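Local coordinates for protein adenylyltransferase MntA (Aphanizomenon flos-aquae 2012/KM1/D3, PDB 7AE2), which neutralises its cognate HepT toxin by transferring AMP from ATP, twice in succession, onto a tyrosine of that toxin, using magnesium ions, at residues F47-D52 / F68-I73; F100-G105 / R122-N127; E54-Y59 / P64-V69. All blocks are in the same frame, centred on the assembly; numbering follows the deposited sequence.

Interaction 1. Residues F47-D52 / F68-I73; sequences FAVLYD and FVIPGI
Y51 and I70 point their side chains at each other from opposite directions, and the last methyl of I70 comes in at the edge of the tyrosine ring, beside its hydroxyl end. I70 CD1 lies near the plane of the Y51 ring, 3.5 Å from CE1. The same methyl sits 3.2 Å from Y51 OH, a close approach for carbon and oxygen. I70 gets there by an extended chain: CG1 is anti to the carbonyl carbon and CD1 continues outward (chi2 -169°), which carries the methyl out to the Y51 ring. V49, two residues before Y51 on the same face of the strand, adds a looser touch, its CG1 4.3 Å from I70 CD1.

Helix 70-78 packs here on one face of the sheet of a polymerase-beta-type nucleotidyltransferase. Strand 45-51 carries D46, an inferred catalytic residue, near its start; the contact itself lies further along, with the side chains of V49 and D46 about 10 Å apart. Y51 also meets Y24 edge-to-face.

No hydrogen bond joins the two segments. The phenol oxygen is instead satisfied by a hydrogen bond with E89 OE2, and what passes between strand and helix in this buried place is van der Waals packing of a methyl against ring edge and hydroxyl.

Interaction 2. Residues F100-G105 / R122-N127; sequences FVARDG and RVLLSN
L124 and V123 meet A102 where helix 95-104 of the nucleotidyltransferase fold comes up against the end of helix 115-123: V123 is the last residue of that helix, and L124 lies just past it. The CA atoms of A102 and L124 are 6.6 Å apart.

Starting at L124 CB, the chain leaves the backbone with CG rotated off the usual staggered position (chi1 -88°), and the branched end comes nearer to helix 95-104 than the CB does. At CG the side chain comes alongside A102, 4.1 Å from its CB. One branch, CD2, then does most of the touching: it lies 4.0 Å from A102 CB and 4.2 Å from the backbone N of R103, with R103 CB only slightly further away. CD1 continues the chain in the extended direction (chi2 177°) and makes no close contact with 100-105. L124 is exposed and lies against A102 and the start of R103.

V123 supplies the inner part. Its CG2 is wedged between the backbone N and the carbonyl carbon, and from there meets A102 CB at 3.6 Å. Around this patch, F119 also packs on A102, while Q120 NE2 bonds A102 O and H99 ND1 accepts from L125 N, polar ties beside a contact that has none of its own.

Past A102 the surface turns charged. The R103 guanidinium has F100 CD1 over one face, offset toward the rim, while its NH2 sits at the edge of the F100 ring; NH1 pairs with an acidic side chain of another chain. In the salt bridge to D104, R103 NH2 meets the syn side of OD2 at 2.9 Å, with an N-H...O angle of 164°.

Interaction 3. Residues E54-Y59 / P64-V69; sequences EKYNLY and PLAAFV
With CG anti to the backbone N in both Y56 (chi1 -179°) and Y59 (chi1 -160°), the two rings leave helix 53-62 one turn apart and extend toward the loop at 64-69. Each ring offers its rim rather than its face to an alanine. Y59 takes A66: the CB methyl lies at the ring edge, near its plane, 3.6 Å from CD1 and 3.9 Å from CE1. Y56 meets A67 through its hydroxyl end, with A67 CB 3.3 Å from Y56 OH and again close to the ring plane. A66 CB comes obliquely to Y56 as well, at a looser 4.4 Å from CE2, so this one methyl touches both tyrosines. No hydrogen bond crosses between the segments.

The chain thus doubles back on itself after helix 53-62, and the contact closes the turn that leads into helix 70-78. Y24, just before strand 25-31, meets both tyrosine rings, and Y56 also stacks on Y51, tying helix 53-62 to the end of the inner strand 45-51.

Overall arrangement
Interactions 1 and 3 are neighbours, with centres 10 Å apart: they share F68 and V69, and together they follow the chain from strand 45-51 through helix 53-62 into helix 70-78. Interaction 1 is fully buried, interaction 3 only partly so, yet both set tyrosine rims against aliphatic carbon, and touching tyrosines link them directly. The centres of interactions 1 and 2 are 20 Å apart, although A48 packs on V101; interaction 2 joins different helices, 95-104 and 115-123. Its contact is mainly aliphatic and opens to the surface, where charged side chains take over. Interactions 2 and 3 do not touch and lie on opposite sides of the chain's centre.

Interaction 1. Residues F47-D52 / F68-I73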
loop_
_atom_site.group_PDB
_atom_site.type_symbol
_atom_site.label_atom_id
_atom_site.label_comp_id
_atom_site.label_asym_id
_atom_site.label_seq_id
_atom_site.Cartn_x
_atom_site.Cartn_y
_atom_site.Cartn_z
ATOM N N PHE B 47 -11.190 -6.473 -11.789
ATOM C CA PHE B 47 -12.594 -6.553 -12.168
ATOM C C PHE B 47 -13.114 -5.168 -12.525
ATOM O O PHE B 47 -12.763 -4.176 -11.878
ATOM C CB PHE B 47 -13.452 -7.145 -11.042
ATOM C CG PHE B 47 -13.083 -8.553 -10.666
ATOM C CD1 PHE B 47 -13.482 -9.621 -11.452
ATOM C CD2 PHE B 47 -12.352 -8.809 -9.518
ATOM C CE1 PHE B 47 -13.148 -10.917 -11.105
ATOM C CE2 PHE B 47 -12.014 -10.103 -9.166
ATOM C CZ PHE B 47 -12.413 -11.158 -9.961
ATOM N N ALA B 48 -13.952 -5.109 -13.555
ATOM C CA ALA B 48 -14.649 -3.892 -13.945
ATOM C C ALA B 48 -16.138 -4.081 -13.697
ATOM O O ALA B 48 -16.730 -5.057 -14.169
ATOM C CB ALA B 48 -14.391 -3.552 -15.414
ATOM N N VAL B 49 -16.736 -3.154 -12.956
ATOM C CA VAL B 49 -18.131 -3.260 -12.557
ATOM C C VAL B 49 -18.924 -2.128 -13.192
ATOM O O VAL B 49 -18.419 -1.018 -13.388
ATOM C CB VAL B 49 -18.292 -3.241 -11.021
ATOM C CG1 VAL B 49 -17.732 -4.516 -10.414
ATOM C CG2 VAL B 49 -17.602 -2.022 -10.435
ATOM N N LEU B 50 -20.181 -2.423 -13.512
ATOM C CA LEU B 50 -21.114 -1.445 -14.063
ATOM C C LEU B 50 -22.371 -1.475 -13.208
ATOM O O LEU B 50 -23.090 -2.479 -13.193
ATOM C CB LEU B 50 -21.434 -1.748 -15.528
ATOM C CG LEU B 50 -22.397 -0.786 -16.225
ATOM C CD1 LEU B 50 -21.854 0.634 -16.183
ATOM C CD2 LEU B 50 -22.652 -1.225 -17.660
ATOM N N TYR B 51 -22.630 -0.386 -12.493
ATOM C CA TYR B 51 -23.765 -0.314 -11.585
ATOM C C TYR B 51 -25.009 0.183 -12.306
ATOM O O TYR B 51 -24.931 0.961 -13.261
ATOM C CB TYR B 51 -23.473 0.623 -10.409
ATOM C CG TYR B 51 -22.203 0.328 -9.648
ATOM C CD1 TYR B 51 -21.743 -0.972 -9.498
ATOM C CD2 TYR B 51 -21.466 1.356 -9.077
ATOM C CE1 TYR B 51 -20.582 -1.238 -8.800
ATOM C CE2 TYR B 51 -20.305 1.101 -8.377
ATOM C CZ TYR B 51 -19.867 -0.198 -8.242
ATOM O OH TYR B 51 -18.708 -0.450 -7.546
ATOM N N ASP B 52 -26.165 -0.274 -11.835
ATOM C CA ASP B 52 -27.418 0.393 -12.160
ATOM C C ASP B 52 -27.472 1.704 -11.387
ATOM O O ASP B 52 -27.433 1.704 -10.152
ATOM C CB ASP B 52 -28.606 -0.503 -11.816
ATOM C CG ASP B 52 -29.939 0.085 -12.261
ATOM O OD1 ASP B 52 -30.307 1.180 -11.786
ATOM O OD2 ASP B 52 -30.619 -0.554 -13.091
ATOM N N PHE B 68 -16.694 0.071 -1.859
ATOM C CA PHE B 68 -15.512 -0.577 -1.306
ATOM C C PHE B 68 -15.805 -1.938 -0.690
ATOM O O PHE B 68 -14.870 -2.604 -0.237
ATOM C CB PHE B 68 -14.852 0.326 -0.260
ATOM C CG PHE B 68 -14.312 1.609 -0.824
ATOM C CD1 PHE B 68 -13.173 1.609 -1.612
ATOM C CD2 PHE B 68 -14.940 2.816 -0.562
ATOM C CE1 PHE B 68 -12.674 2.786 -2.132
ATOM C CE2 PHE B 68 -14.445 3.995 -1.079
ATOM C CZ PHE B 68 -13.312 3.980 -1.864
ATOM N N VAL B 69 -17.070 -2.370 -0.659
ATOM C CA VAL B 69 -17.402 -3.694 -0.135
ATOM C C VAL B 69 -17.459 -4.751 -1.229
ATOM O O VAL B 69 -17.550 -5.948 -0.916
ATOM C CB VAL B 69 -18.737 -3.658 0.639
ATOM C CG1 VAL B 69 -19.916 -3.832 -0.306
ATOM C CG2 VAL B 69 -18.754 -4.710 1.740
ATOM N N ILE B 70 -17.404 -4.349 -2.502
ATOM C CA ILE B 70 -17.414 -5.322 -3.599
ATOM C C ILE B 70 -16.240 -6.297 -3.515
ATOM O O ILE B 70 -16.459 -7.508 -3.685
ATOM C CB ILE B 70 -17.494 -4.605 -4.945
ATOM C CG1 ILE B 70 -18.867 -3.954 -5.125
ATOM C CG2 ILE B 70 -17.206 -5.567 -6.095
ATOM C CD1 ILE B 70 -19.124 -3.450 -6.525
ATOM N N PRO B 71 -14.993 -5.859 -3.278
ATOM C CA PRO B 71 -13.903 -6.846 -3.167
ATOM C C PRO B 71 -14.139 -7.884 -2.083
ATOM O O PRO B 71 -13.835 -9.066 -2.288
ATOM C CB PRO B 71 -12.676 -5.975 -2.864
ATOM C CG PRO B 71 -13.008 -4.653 -3.443
ATOM C CD PRO B 71 -14.475 -4.479 -3.209
ATOM N N GLY B 72 -14.676 -7.475 -0.932
ATOM C CA GLY B 72 -14.972 -8.440 0.114
ATOM C C GLY B 72 -16.074 -9.406 -0.280
ATOM O O GLY B 72 -16.025 -10.590 0.063
ATOM N N ILE B 73 -17.078 -8.917 -1.010
ATOM C CA ILE B 73 -18.163 -9.784 -1.461
ATOM C C ILE B 73 -17.662 -10.755 -2.524
ATOM O O ILE B 73 -17.947 -11.957 -2.474
ATOM C CB ILE B 73 -19.344 -8.941 -1.976
ATOM C CG1 ILE B 73 -19.966 -8.137 -0.831
ATOM C CG2 ILE B 73 -20.390 -9.828 -2.637
ATOM C CD1 ILE B 73 -21.119 -7.255 -1.261
#

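Interaction 2. Residues F100-G105 / R122-N127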
loop_
_atom_site.group_PDB
_atom_site.type_symbol
_atom_site.label_atom_id
_atom_site.label_comp_id
_atom_site.label_asym_id
_atom_site.label_seq_id
_atom_site.Cartn_x
_atom_site.Cartn_y
_atom_site.Cartn_z
ATOM N N PHE B 100 -9.922 -0.398 -23.075
ATOM C CA PHE B 100 -9.167 -1.635 -22.907
ATOM C C PHE B 100 -9.965 -2.688 -22.149
ATOM O O PHE B 100 -9.743 -3.888 -22.345
ATOM C CB PHE B 100 -7.841 -1.349 -22.203
ATOM C CG PHE B 100 -6.883 -0.537 -23.030
ATOM C CD1 PHE B 100 -6.134 -1.135 -24.031
ATOM C CD2 PHE B 100 -6.735 0.823 -22.812
ATOM C CE1 PHE B 100 -5.254 -0.391 -24.798
ATOM C CE2 PHE B 100 -5.857 1.572 -23.576
ATOM C CZ PHE B 100 -5.116 0.963 -24.570
ATOM N N VAL B 101 -10.892 -2.268 -21.286
ATOM C CA VAL B 101 -11.774 -3.232 -20.637
ATOM C C VAL B 101 -12.700 -3.876 -21.662
ATOM O O VAL B 101 -12.953 -5.085 -21.619
ATOM C CB VAL B 101 -12.559 -2.556 -19.495
ATOM C CG1 VAL B 101 -13.673 -3.464 -18.998
ATOM C CG2 VAL B 101 -11.619 -2.199 -18.352
ATOM N N ALA B 102 -13.203 -3.085 -22.614
ATOM C CA ALA B 102 -14.055 -3.637 -23.662
ATOM C C ALA B 102 -13.259 -4.472 -24.658
ATOM O O ALA B 102 -13.789 -5.436 -25.220
ATOM C CB ALA B 102 -14.795 -2.513 -24.385
ATOM N N ARG B 103 -11.989 -4.125 -24.878
ATOM C CA ARG B 103 -11.179 -4.812 -25.878
ATOM C C ARG B 103 -10.659 -6.150 -25.364
ATOM O O ARG B 103 -10.740 -7.165 -26.065
ATOM C CB ARG B 103 -10.011 -3.924 -26.310
ATOM C CG ARG B 103 -9.338 -4.374 -27.596
ATOM C CD ARG B 103 -8.024 -3.645 -27.827
ATOM N NE ARG B 103 -7.006 -4.043 -26.861
ATOM C CZ ARG B 103 -5.748 -3.613 -26.882
ATOM N NH1 ARG B 103 -5.351 -2.768 -27.823
ATOM N NH2 ARG B 103 -4.888 -4.029 -25.964
ATOM N N ASP B 104 -10.113 -6.172 -24.150
ATOM C CA ASP B 104 -9.457 -7.359 -23.617
ATOM C C ASP B 104 -10.224 -8.021 -22.481
ATOM O O ASP B 104 -9.799 -9.076 -22.000
ATOM C CB ASP B 104 -8.040 -7.011 -23.136
ATOM C CG ASP B 104 -7.138 -6.520 -24.259
ATOM O OD1 ASP B 104 -7.322 -6.957 -25.416
ATOM O OD2 ASP B 104 -6.236 -5.701 -23.979
ATOM N N GLY B 105 -11.335 -7.440 -22.037
ATOM C CA GLY B 105 -12.039 -7.983 -20.892
ATOM C C GLY B 105 -12.857 -9.216 -21.232
ATOM O O GLY B 105 -13.336 -9.396 -22.350
ATOM N N ARG B 122 -20.275 1.102 -27.195
ATOM C CA ARG B 122 -20.382 2.443 -26.639
ATOM C C ARG B 122 -19.032 3.056 -26.286
ATOM O O ARG B 122 -18.883 4.283 -26.355
ATOM C CB ARG B 122 -21.278 2.415 -25.395
ATOM C CG ARG B 122 -21.563 3.776 -24.783
ATOM C CD ARG B 122 -22.643 3.699 -23.709
ATOM N NE ARG B 122 -22.283 2.805 -22.610
ATOM C CZ ARG B 122 -22.785 1.585 -22.443
ATOM N NH1 ARG B 122 -23.674 1.107 -23.302
ATOM N NH2 ARG B 122 -22.399 0.843 -21.413
ATOM N N VAL B 123 -18.040 2.246 -25.922
ATOM C CA VAL B 123 -16.789 2.763 -25.375
ATOM C C VAL B 123 -15.569 2.437 -26.226
ATOM O O VAL B 123 -14.487 2.974 -25.947
ATOM C CB VAL B 123 -16.560 2.270 -23.929
ATOM C CG1 VAL B 123 -17.796 2.521 -23.074
ATOM C CG2 VAL B 123 -16.181 0.801 -23.923
ATOM N N LEU B 124 -15.687 1.587 -27.244
ATOM C CA LEU B 124 -14.521 1.226 -28.043
ATOM C C LEU B 124 -14.044 2.412 -28.872
ATOM O O LEU B 124 -14.834 3.063 -29.563
ATOM C CB LEU B 124 -14.840 0.039 -28.952
ATOM C CG LEU B 124 -14.616 -1.347 -28.343
ATOM C CD1 LEU B 124 -15.036 -2.440 -29.316
ATOM C CD2 LEU B 124 -13.159 -1.517 -27.938
ATOM N N LEU B 125 -12.744 2.687 -28.804
ATOM C CA LEU B 125 -12.123 3.782 -29.531
ATOM C C LEU B 125 -11.488 3.274 -30.819
ATOM O O LEU B 125 -11.035 2.130 -30.900
ATOM C CB LEU B 125 -11.057 4.473 -28.676
ATOM C CG LEU B 125 -11.514 5.160 -27.389
ATOM C CD1 LEU B 125 -10.313 5.685 -26.622
ATOM C CD2 LEU B 125 -12.486 6.287 -27.704
ATOM N N SER B 126 -11.458 4.140 -31.826
ATOM C CA SER B 126 -10.775 3.808 -33.064
ATOM C C SER B 126 -9.273 4.024 -32.908
ATOM O O SER B 126 -8.801 4.640 -31.949
ATOM C CB SER B 126 -11.311 4.653 -34.218
ATOM O OG SER B 126 -10.978 6.017 -34.036
ATOM N N ASN B 127 -8.514 3.508 -33.877
ATOM C CA ASN B 127 -7.066 3.691 -33.846
ATOM C C ASN B 127 -6.695 5.164 -33.952
ATOM O O ASN B 127 -5.729 5.615 -33.326
ATOM C CB ASN B 127 -6.409 2.888 -34.969
ATOM C CG ASN B 127 -4.909 3.106 -35.040
ATOM O OD1 ASN B 127 -4.141 2.457 -34.330
ATOM N ND2 ASN B 127 -4.483 4.025 -35.901
#

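Interaction 3. Residues E54-Y59 / P64-V69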
loop_
_atom_site.group_PDB
_atom_site.type_symbol
_atom_site.label_atom_id
_atom_site.label_comp_id
_atom_site.label_asym_id
_atom_site.label_seq_id
_atom_site.Cartn_x
_atom_site.Cartn_y
_atom_site.Cartn_z
ATOM N N GLU B 54 -29.671 3.748 -10.608
ATOM C CA GLU B 54 -30.775 3.959 -9.678
ATOM C C GLU B 54 -30.560 3.199 -8.373
ATOM O O GLU B 54 -30.657 3.775 -7.283
ATOM C CB GLU B 54 -32.096 3.542 -10.328
ATOM N N LYS B 55 -30.282 1.896 -8.466
ATOM C CA LYS B 55 -30.203 1.071 -7.265
ATOM C C LYS B 55 -29.000 1.444 -6.406
ATOM O O LYS B 55 -29.074 1.400 -5.171
ATOM C CB LYS B 55 -30.155 -0.406 -7.650
ATOM N N TYR B 56 -27.886 1.824 -7.038
ATOM C CA TYR B 56 -26.687 2.171 -6.282
ATOM C C TYR B 56 -26.899 3.428 -5.446
ATOM O O TYR B 56 -26.401 3.520 -4.318
ATOM C CB TYR B 56 -25.501 2.348 -7.231
ATOM C CG TYR B 56 -24.203 2.678 -6.528
ATOM C CD1 TYR B 56 -23.797 3.997 -6.359
ATOM C CD2 TYR B 56 -23.385 1.673 -6.030
ATOM C CE1 TYR B 56 -22.615 4.303 -5.713
ATOM C CE2 TYR B 56 -22.201 1.969 -5.384
ATOM C CZ TYR B 56 -21.820 3.286 -5.228
ATOM O OH TYR B 56 -20.640 3.587 -4.586
ATOM N N ASN B 57 -27.625 4.412 -5.983
ATOM C CA ASN B 57 -27.876 5.635 -5.223
ATOM C C ASN B 57 -28.711 5.345 -3.980
ATOM O O ASN B 57 -28.424 5.858 -2.891
ATOM C CB ASN B 57 -28.563 6.678 -6.106
ATOM C CG ASN B 57 -27.616 7.321 -7.112
ATOM O OD1 ASN B 57 -26.420 7.488 -6.852
ATOM N ND2 ASN B 57 -28.158 7.700 -8.267
ATOM N N LEU B 58 -29.752 4.518 -4.122
ATOM C CA LEU B 58 -30.551 4.143 -2.959
ATOM C C LEU B 58 -29.777 3.223 -2.025
ATOM O O LEU B 58 -30.010 3.235 -0.811
ATOM C CB LEU B 58 -31.852 3.476 -3.402
ATOM N N TYR B 59 -28.853 2.428 -2.568
ATOM C CA TYR B 59 -28.067 1.527 -1.733
ATOM C C TYR B 59 -27.069 2.290 -0.873
ATOM O O TYR B 59 -26.748 1.849 0.238
ATOM C CB TYR B 59 -27.346 0.502 -2.608
ATOM C CG TYR B 59 -26.901 -0.744 -1.875
ATOM C CD1 TYR B 59 -25.677 -0.788 -1.219
ATOM C CD2 TYR B 59 -27.702 -1.879 -1.846
ATOM C CE1 TYR B 59 -25.267 -1.925 -0.548
ATOM C CE2 TYR B 59 -27.300 -3.020 -1.178
ATOM C CZ TYR B 59 -26.082 -3.036 -0.532
ATOM O OH TYR B 59 -25.674 -4.167 0.135
ATOM N N PRO B 64 -22.660 3.674 3.485
ATOM C CA PRO B 64 -21.846 4.842 3.106
ATOM C C PRO B 64 -20.662 4.508 2.217
ATOM O O PRO B 64 -20.174 5.396 1.509
ATOM C CB PRO B 64 -21.378 5.401 4.459
ATOM C CG PRO B 64 -22.353 4.844 5.460
ATOM C CD PRO B 64 -22.715 3.487 4.943
ATOM N N LEU B 65 -20.183 3.269 2.229
ATOM C CA LEU B 65 -19.045 2.860 1.412
ATOM C C LEU B 65 -19.363 1.566 0.678
ATOM O O LEU B 65 -18.625 0.581 0.746
ATOM C CB LEU B 65 -17.794 2.713 2.272
ATOM N N ALA B 66 -20.479 1.563 -0.056
ATOM C CA ALA B 66 -20.933 0.342 -0.713
ATOM C C ALA B 66 -20.000 -0.079 -1.842
ATOM O O ALA B 66 -19.908 -1.270 -2.157
ATOM C CB ALA B 66 -22.356 0.529 -1.235
ATOM N N ALA B 67 -19.295 0.873 -2.458
ATOM C CA ALA B 67 -18.397 0.520 -3.552
ATOM C C ALA B 67 -17.195 -0.268 -3.047
ATOM O O ALA B 67 -16.721 -1.192 -3.721
ATOM C CB ALA B 67 -17.949 1.778 -4.292
ATOM N N PHE B 68 -16.694 0.071 -1.859
ATOM C CA PHE B 68 -15.512 -0.577 -1.306
ATOM C C PHE B 68 -15.805 -1.938 -0.690
ATOM O O PHE B 68 -14.870 -2.604 -0.237
ATOM C CB PHE B 68 -14.852 0.326 -0.260
ATOM C CG PHE B 68 -14.312 1.609 -0.824
ATOM C CD1 PHE B 68 -13.173 1.609 -1.612
ATOM C CD2 PHE B 68 -14.940 2.816 -0.562
ATOM C CE1 PHE B 68 -12.674 2.786 -2.132
ATOM C CE2 PHE B 68 -14.445 3.995 -1.079
ATOM C CZ PHE B 68 -13.312 3.980 -1.864
ATOM N N VAL B 69 -17.070 -2.370 -0.659
ATOM C CA VAL B 69 -17.402 -3.694 -0.135
ATOM C C VAL B 69 -17.459 -4.751 -1.229
ATOM O O VAL B 69 -17.550 -5.948 -0.916
ATOM C CB VAL B 69 -18.737 -3.658 0.639
ATOM C CG1 VAL B 69 -19.916 -3.832 -0.306
ATOM C CG2 VAL B 69 -18.754 -4.710 1.740
#